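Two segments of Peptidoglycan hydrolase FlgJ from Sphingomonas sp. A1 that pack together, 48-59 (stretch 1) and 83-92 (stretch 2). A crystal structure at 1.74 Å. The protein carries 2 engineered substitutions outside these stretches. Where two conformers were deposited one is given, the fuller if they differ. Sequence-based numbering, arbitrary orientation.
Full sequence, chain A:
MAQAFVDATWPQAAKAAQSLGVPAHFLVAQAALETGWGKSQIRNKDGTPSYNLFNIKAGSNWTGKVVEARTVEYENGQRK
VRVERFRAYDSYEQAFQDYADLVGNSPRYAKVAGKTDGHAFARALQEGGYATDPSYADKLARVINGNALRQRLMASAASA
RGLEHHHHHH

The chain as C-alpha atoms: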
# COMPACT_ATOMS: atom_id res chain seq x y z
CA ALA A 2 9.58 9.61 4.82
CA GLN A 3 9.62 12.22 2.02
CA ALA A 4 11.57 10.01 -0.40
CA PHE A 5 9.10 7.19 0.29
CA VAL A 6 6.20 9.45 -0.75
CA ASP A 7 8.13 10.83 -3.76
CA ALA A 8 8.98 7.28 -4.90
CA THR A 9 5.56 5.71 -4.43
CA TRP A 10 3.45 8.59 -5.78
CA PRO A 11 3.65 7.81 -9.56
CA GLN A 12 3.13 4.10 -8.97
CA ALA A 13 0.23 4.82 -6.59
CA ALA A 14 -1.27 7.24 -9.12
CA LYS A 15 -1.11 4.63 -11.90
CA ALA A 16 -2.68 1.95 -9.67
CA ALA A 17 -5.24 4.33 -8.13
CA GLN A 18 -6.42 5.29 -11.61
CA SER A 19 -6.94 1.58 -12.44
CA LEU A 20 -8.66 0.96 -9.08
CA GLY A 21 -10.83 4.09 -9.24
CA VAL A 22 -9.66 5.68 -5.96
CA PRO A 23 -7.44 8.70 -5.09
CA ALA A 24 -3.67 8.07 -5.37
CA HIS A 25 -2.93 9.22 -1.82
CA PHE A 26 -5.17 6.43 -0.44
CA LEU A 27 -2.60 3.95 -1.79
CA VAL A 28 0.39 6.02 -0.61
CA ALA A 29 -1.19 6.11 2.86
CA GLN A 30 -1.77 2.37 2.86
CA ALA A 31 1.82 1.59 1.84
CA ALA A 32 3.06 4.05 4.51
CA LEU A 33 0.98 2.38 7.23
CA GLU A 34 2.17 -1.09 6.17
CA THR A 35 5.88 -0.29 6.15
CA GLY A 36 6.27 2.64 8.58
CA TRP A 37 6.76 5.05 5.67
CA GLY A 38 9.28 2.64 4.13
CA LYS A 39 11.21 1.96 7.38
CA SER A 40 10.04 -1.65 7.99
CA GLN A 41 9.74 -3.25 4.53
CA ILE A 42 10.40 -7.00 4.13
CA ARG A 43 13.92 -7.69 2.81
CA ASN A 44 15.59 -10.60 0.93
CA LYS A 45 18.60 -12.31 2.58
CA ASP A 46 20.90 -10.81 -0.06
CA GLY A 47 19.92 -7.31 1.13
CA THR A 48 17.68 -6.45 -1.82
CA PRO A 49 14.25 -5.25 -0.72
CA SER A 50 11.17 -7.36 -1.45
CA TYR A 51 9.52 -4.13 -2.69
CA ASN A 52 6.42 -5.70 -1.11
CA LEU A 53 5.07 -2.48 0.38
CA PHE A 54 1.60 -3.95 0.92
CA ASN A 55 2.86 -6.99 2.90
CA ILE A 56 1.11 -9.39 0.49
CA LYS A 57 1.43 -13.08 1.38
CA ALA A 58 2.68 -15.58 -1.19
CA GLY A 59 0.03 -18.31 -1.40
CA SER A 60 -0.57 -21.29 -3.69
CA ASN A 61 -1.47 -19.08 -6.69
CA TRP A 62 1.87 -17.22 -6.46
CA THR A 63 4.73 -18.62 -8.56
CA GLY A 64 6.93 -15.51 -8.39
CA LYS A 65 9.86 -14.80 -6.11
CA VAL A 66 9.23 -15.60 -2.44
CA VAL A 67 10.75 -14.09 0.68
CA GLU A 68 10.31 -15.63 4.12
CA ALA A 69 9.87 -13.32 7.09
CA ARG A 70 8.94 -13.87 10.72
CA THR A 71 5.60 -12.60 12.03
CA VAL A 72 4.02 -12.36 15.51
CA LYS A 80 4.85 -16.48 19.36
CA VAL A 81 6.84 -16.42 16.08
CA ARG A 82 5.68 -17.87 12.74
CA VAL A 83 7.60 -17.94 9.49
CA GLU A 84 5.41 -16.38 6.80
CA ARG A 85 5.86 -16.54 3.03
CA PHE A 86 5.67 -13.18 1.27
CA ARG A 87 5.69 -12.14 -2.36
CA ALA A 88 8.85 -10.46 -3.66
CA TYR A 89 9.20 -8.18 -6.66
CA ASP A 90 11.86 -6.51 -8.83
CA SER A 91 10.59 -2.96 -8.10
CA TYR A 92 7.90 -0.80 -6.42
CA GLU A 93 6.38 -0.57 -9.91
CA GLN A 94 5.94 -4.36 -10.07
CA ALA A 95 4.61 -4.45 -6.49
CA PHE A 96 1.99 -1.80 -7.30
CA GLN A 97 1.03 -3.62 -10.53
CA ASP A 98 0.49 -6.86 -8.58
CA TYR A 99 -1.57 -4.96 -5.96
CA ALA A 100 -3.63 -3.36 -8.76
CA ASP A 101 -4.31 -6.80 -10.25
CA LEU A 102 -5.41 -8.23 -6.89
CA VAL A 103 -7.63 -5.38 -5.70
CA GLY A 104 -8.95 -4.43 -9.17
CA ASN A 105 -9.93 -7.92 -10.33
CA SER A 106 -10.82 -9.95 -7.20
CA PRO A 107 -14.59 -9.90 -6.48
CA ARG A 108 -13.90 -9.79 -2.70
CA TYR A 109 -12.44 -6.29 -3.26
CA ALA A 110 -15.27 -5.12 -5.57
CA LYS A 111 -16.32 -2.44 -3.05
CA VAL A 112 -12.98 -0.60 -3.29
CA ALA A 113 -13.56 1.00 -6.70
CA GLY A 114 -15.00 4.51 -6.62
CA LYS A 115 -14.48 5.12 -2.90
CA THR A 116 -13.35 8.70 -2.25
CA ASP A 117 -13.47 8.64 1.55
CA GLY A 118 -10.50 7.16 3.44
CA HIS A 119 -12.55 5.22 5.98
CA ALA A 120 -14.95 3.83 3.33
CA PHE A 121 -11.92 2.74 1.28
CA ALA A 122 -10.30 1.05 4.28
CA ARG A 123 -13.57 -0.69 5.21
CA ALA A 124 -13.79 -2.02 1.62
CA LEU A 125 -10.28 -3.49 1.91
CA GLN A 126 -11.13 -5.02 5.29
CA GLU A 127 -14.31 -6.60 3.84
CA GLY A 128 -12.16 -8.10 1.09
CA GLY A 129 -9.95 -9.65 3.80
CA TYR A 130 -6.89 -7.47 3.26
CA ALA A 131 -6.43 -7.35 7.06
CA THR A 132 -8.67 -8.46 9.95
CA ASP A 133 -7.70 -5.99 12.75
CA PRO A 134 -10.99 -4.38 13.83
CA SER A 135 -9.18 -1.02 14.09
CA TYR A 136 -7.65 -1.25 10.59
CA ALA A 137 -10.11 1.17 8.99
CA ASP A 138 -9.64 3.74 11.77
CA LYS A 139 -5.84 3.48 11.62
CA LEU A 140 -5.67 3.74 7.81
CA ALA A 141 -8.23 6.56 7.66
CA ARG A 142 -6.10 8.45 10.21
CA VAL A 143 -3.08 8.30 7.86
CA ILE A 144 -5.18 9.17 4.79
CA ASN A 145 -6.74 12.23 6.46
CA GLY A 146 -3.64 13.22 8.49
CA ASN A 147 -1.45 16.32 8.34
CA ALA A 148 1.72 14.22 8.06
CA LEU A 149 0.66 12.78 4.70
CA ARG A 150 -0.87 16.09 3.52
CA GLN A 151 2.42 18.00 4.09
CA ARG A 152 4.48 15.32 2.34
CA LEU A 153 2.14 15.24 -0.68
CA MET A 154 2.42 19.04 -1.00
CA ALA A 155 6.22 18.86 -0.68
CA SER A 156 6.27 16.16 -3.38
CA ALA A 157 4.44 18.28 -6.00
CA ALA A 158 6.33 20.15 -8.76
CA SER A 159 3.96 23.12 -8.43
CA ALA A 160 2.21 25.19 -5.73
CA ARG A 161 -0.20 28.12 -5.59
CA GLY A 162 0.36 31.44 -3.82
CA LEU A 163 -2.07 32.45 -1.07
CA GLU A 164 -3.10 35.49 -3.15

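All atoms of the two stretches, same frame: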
# COMPACT_ATOMS: atom_id res chain seq x y z
N THR A 48 18.61 -7.13 -0.92
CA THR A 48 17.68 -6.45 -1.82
C THR A 48 16.31 -6.39 -1.14
O THR A 48 15.93 -7.31 -0.41
CB THR A 48 17.59 -7.11 -3.22
OG1 THR A 48 17.22 -8.49 -3.08
CG2 THR A 48 18.92 -7.01 -3.97
N PRO A 49 15.57 -5.29 -1.34
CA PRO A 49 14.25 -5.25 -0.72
C PRO A 49 13.30 -6.19 -1.47
O PRO A 49 13.56 -6.53 -2.63
CB PRO A 49 13.82 -3.79 -0.90
CG PRO A 49 14.58 -3.30 -2.08
CD PRO A 49 15.86 -4.09 -2.14
N SER A 50 12.23 -6.60 -0.80
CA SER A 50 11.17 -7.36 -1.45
C SER A 50 10.33 -6.47 -2.36
O SER A 50 9.67 -6.95 -3.28
CB SER A 50 10.27 -8.00 -0.40
OG SER A 50 9.60 -7.00 0.34
N TYR A 51 10.37 -5.16 -2.06
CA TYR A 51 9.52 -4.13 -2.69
C TYR A 51 8.04 -4.35 -2.37
O TYR A 51 7.17 -3.68 -2.93
CB TYR A 51 9.75 -4.04 -4.20
CG TYR A 51 11.18 -3.73 -4.60
CD1 TYR A 51 11.66 -2.41 -4.60
CD2 TYR A 51 12.06 -4.75 -4.95
CE1 TYR A 51 12.99 -2.13 -4.98
CE2 TYR A 51 13.39 -4.48 -5.32
CZ TYR A 51 13.84 -3.17 -5.33
OH TYR A 51 15.15 -2.92 -5.69
N ASN A 52 7.78 -5.28 -1.46
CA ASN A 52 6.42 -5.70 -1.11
C ASN A 52 5.85 -4.76 -0.05
O ASN A 52 5.70 -5.11 1.12
CB ASN A 52 6.44 -7.16 -0.62
CG ASN A 52 5.05 -7.75 -0.45
OD1 ASN A 52 4.04 -7.04 -0.51
ND2 ASN A 52 4.99 -9.07 -0.24
N LEU A 53 5.53 -3.54 -0.50
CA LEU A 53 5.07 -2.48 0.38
C LEU A 53 3.73 -2.78 1.04
O LEU A 53 3.44 -2.26 2.12
CB LEU A 53 4.99 -1.15 -0.38
CG LEU A 53 6.33 -0.56 -0.84
CD1 LEU A 53 6.11 0.83 -1.42
CD2 LEU A 53 7.33 -0.50 0.31
N PHE A 54 2.93 -3.62 0.40
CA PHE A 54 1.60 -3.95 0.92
C PHE A 54 1.55 -5.23 1.77
O PHE A 54 0.47 -5.65 2.21
CB PHE A 54 0.56 -3.95 -0.21
CG PHE A 54 0.36 -2.60 -0.83
CD1 PHE A 54 -0.44 -1.64 -0.20
CD2 PHE A 54 0.99 -2.26 -2.02
CE1 PHE A 54 -0.60 -0.37 -0.77
CE2 PHE A 54 0.82 -1.00 -2.60
CZ PHE A 54 0.01 -0.06 -1.96
N ASN A 55 2.72 -5.82 2.02
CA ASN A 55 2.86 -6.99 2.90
C ASN A 55 2.02 -8.18 2.42
O ASN A 55 1.46 -8.92 3.22
CB ASN A 55 2.52 -6.61 4.34
CG ASN A 55 3.58 -5.75 4.99
OD1 ASN A 55 4.78 -5.94 4.75
ND2 ASN A 55 3.15 -4.81 5.84
N ILE A 56 1.95 -8.35 1.10
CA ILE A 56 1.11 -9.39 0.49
C ILE A 56 1.74 -10.77 0.62
O ILE A 56 2.87 -11.00 0.18
CB ILE A 56 0.78 -9.10 -0.99
CG1 ILE A 56 0.18 -7.70 -1.17
CG2 ILE A 56 -0.15 -10.19 -1.56
CD1 ILE A 56 -1.08 -7.42 -0.35
N LYS A 57 0.99 -11.70 1.22
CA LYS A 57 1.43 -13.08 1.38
C LYS A 57 1.53 -13.80 0.04
O LYS A 57 0.75 -13.54 -0.90
CB LYS A 57 0.48 -13.86 2.31
CG LYS A 57 0.33 -13.29 3.72
CD LYS A 57 -0.81 -14.03 4.45
CE LYS A 57 -1.04 -13.49 5.84
NZ LYS A 57 -2.16 -14.21 6.53
N ALA A 58 2.51 -14.70 -0.05
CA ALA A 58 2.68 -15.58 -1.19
C ALA A 58 1.95 -16.89 -0.92
O ALA A 58 2.42 -17.73 -0.15
CB ALA A 58 4.17 -15.86 -1.43
N GLY A 59 0.79 -17.06 -1.55
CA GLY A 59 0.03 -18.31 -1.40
C GLY A 59 0.25 -19.28 -2.55
O GLY A 59 1.21 -19.16 -3.31
N VAL A 83 6.99 -18.33 10.76
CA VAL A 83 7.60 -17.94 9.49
C VAL A 83 6.49 -17.81 8.46
O VAL A 83 5.71 -18.75 8.24
CB VAL A 83 8.67 -18.96 9.03
CG1 VAL A 83 9.25 -18.55 7.69
CG2 VAL A 83 9.79 -19.07 10.07
N GLU A 84 6.40 -16.64 7.84
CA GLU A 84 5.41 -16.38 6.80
C GLU A 84 6.07 -16.22 5.44
O GLU A 84 7.20 -15.74 5.34
CB GLU A 84 4.57 -15.14 7.15
CG GLU A 84 3.41 -14.83 6.20
CD GLU A 84 2.40 -15.96 6.13
OE1 GLU A 84 2.61 -16.90 5.33
OE2 GLU A 84 1.40 -15.90 6.86
N ARG A 85 5.36 -16.63 4.39
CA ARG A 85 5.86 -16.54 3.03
C ARG A 85 5.23 -15.34 2.34
O ARG A 85 4.00 -15.24 2.24
CB ARG A 85 5.58 -17.83 2.25
CG ARG A 85 6.45 -18.99 2.74
CD ARG A 85 5.98 -20.32 2.20
NE ARG A 85 5.87 -20.33 0.74
CZ ARG A 85 6.87 -20.59 -0.10
NH1 ARG A 85 8.09 -20.86 0.36
NH2 ARG A 85 6.64 -20.57 -1.41
N PHE A 86 6.09 -14.42 1.91
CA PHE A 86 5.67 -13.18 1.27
C PHE A 86 6.10 -13.11 -0.18
O PHE A 86 7.13 -13.66 -0.57
CB PHE A 86 6.26 -11.98 2.03
CG PHE A 86 5.70 -11.79 3.39
CD1 PHE A 86 4.48 -11.12 3.57
CD2 PHE A 86 6.37 -12.28 4.51
CE1 PHE A 86 3.94 -10.94 4.85
CE2 PHE A 86 5.85 -12.11 5.79
CZ PHE A 86 4.62 -11.44 5.96
N ARG A 87 5.31 -12.41 -0.98
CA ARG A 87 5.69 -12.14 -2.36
C ARG A 87 6.91 -11.22 -2.40
O ARG A 87 7.09 -10.39 -1.50
CB ARG A 87 4.52 -11.50 -3.12
CG ARG A 87 3.26 -12.35 -3.06
CD ARG A 87 2.14 -11.76 -3.93
NE ARG A 87 0.90 -12.52 -3.79
CZ ARG A 87 -0.18 -12.36 -4.54
NH1 ARG A 87 -0.19 -11.46 -5.51
NH2 ARG A 87 -1.26 -13.10 -4.32
N ALA A 88 7.75 -11.39 -3.41
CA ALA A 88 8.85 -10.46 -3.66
C ALA A 88 8.86 -10.03 -5.11
O ALA A 88 8.48 -10.81 -6.01
CB ALA A 88 10.20 -11.07 -3.26
N TYR A 89 9.31 -8.80 -5.35
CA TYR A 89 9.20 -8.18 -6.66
C TYR A 89 10.55 -7.60 -7.07
O TYR A 89 11.48 -7.58 -6.27
CB TYR A 89 8.16 -7.06 -6.62
CG TYR A 89 6.81 -7.48 -6.10
CD1 TYR A 89 5.91 -8.16 -6.92
CD2 TYR A 89 6.43 -7.19 -4.78
CE1 TYR A 89 4.64 -8.54 -6.44
CE2 TYR A 89 5.18 -7.56 -4.29
CZ TYR A 89 4.29 -8.24 -5.13
OH TYR A 89 3.06 -8.60 -4.64
N ASP A 90 10.64 -7.13 -8.31
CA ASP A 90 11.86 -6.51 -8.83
C ASP A 90 11.89 -4.99 -8.65
O ASP A 90 12.93 -4.36 -8.86
CB ASP A 90 12.05 -6.83 -10.32
CG ASP A 90 11.99 -8.32 -10.62
OD1 ASP A 90 12.55 -9.13 -9.85
OD2 ASP A 90 11.38 -8.67 -11.65
N SER A 91 10.75 -4.41 -8.25
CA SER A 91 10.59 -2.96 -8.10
C SER A 91 9.28 -2.59 -7.38
O SER A 91 8.38 -3.42 -7.28
CB SER A 91 10.59 -2.28 -9.48
OG SER A 91 9.48 -2.72 -10.25
N TYR A 92 9.18 -1.34 -6.91
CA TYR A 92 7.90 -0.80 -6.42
C TYR A 92 6.84 -0.82 -7.52
O TYR A 92 5.67 -1.13 -7.27
CB TYR A 92 8.04 0.63 -5.88
CG TYR A 92 8.72 0.75 -4.52
CD1 TYR A 92 8.80 -0.34 -3.65
CD2 TYR A 92 9.26 1.97 -4.11
CE1 TYR A 92 9.42 -0.22 -2.40
CE2 TYR A 92 9.87 2.10 -2.87
CZ TYR A 92 9.95 1.01 -2.02
OH TYR A 92 10.56 1.17 -0.79
O HOH W 1 12.95 -8.67 -4.23
O HOH W 2 14.32 -2.19 -8.71
O HOH W 3 3.81 -20.05 -0.69
O HOH W 4 -1.19 -15.67 -2.94
O HOH W 5 3.92 -19.15 -3.00

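Tyr51, Tyr92 and Arg87 cover the most surface in this contact, which buries 883 Å² between an irregular segment, 48-59, and a strand that runs on into a loop and the start of a helix, 83-92. Tyr51 points its CA-to-CB bond toward the second stretch and lays its ring against the turn there. Ser91 CA sits over one ring face, 3.7 Å from the centroid and 15° off the normal, a CH-pi contact, while Tyr89 O lies near the ring plane, 3.2 Å from Tyr51 CD2. The edge of Tyr51 is directed at the face of Tyr92, with planes at 84° and centroids 5.6 Å apart. Leu53 CD1 also lies over a face of the Tyr92 ring, 3.7 Å from its centroid, so that ring packs against two side chains of the first stretch.

Arg87 holds the other end. Its backbone N donates to Ile56 O (3.0 Å), and its side-chain NE donates to Lys57 O (3.1 Å); Ile56 CG2 covers one face of the guanidinium. Next to it, Ala58 N donates to Arg85 O (2.8 Å), and these two backbone bonds flank the single beta bridge between Lys57 and Phe86, whose CA atoms are 4.2 Å apart. Farther along, the Asn52 side chain and one more backbone bond, Tyr89 N to Ser50 O, connect the stretches.

Asn52 joins the two regions. Its ND2 donates to Arg87 O (2.8 Å) and, within its own stretch, to Ile56 O (2.9 Å), while its OD1 accepts from Ile56 N (2.9 Å); the amide thus braces the segment that meets Arg87. Beyond it, Tyr89 N donates to Ser50 O (2.8 Å), and water 1 donates to both Pro49 O and Tyr89 O, each at 2.7 Å. At the exposed margin, Lys57 NZ and Glu84 OE2 form a long salt bridge of 4.0 Å.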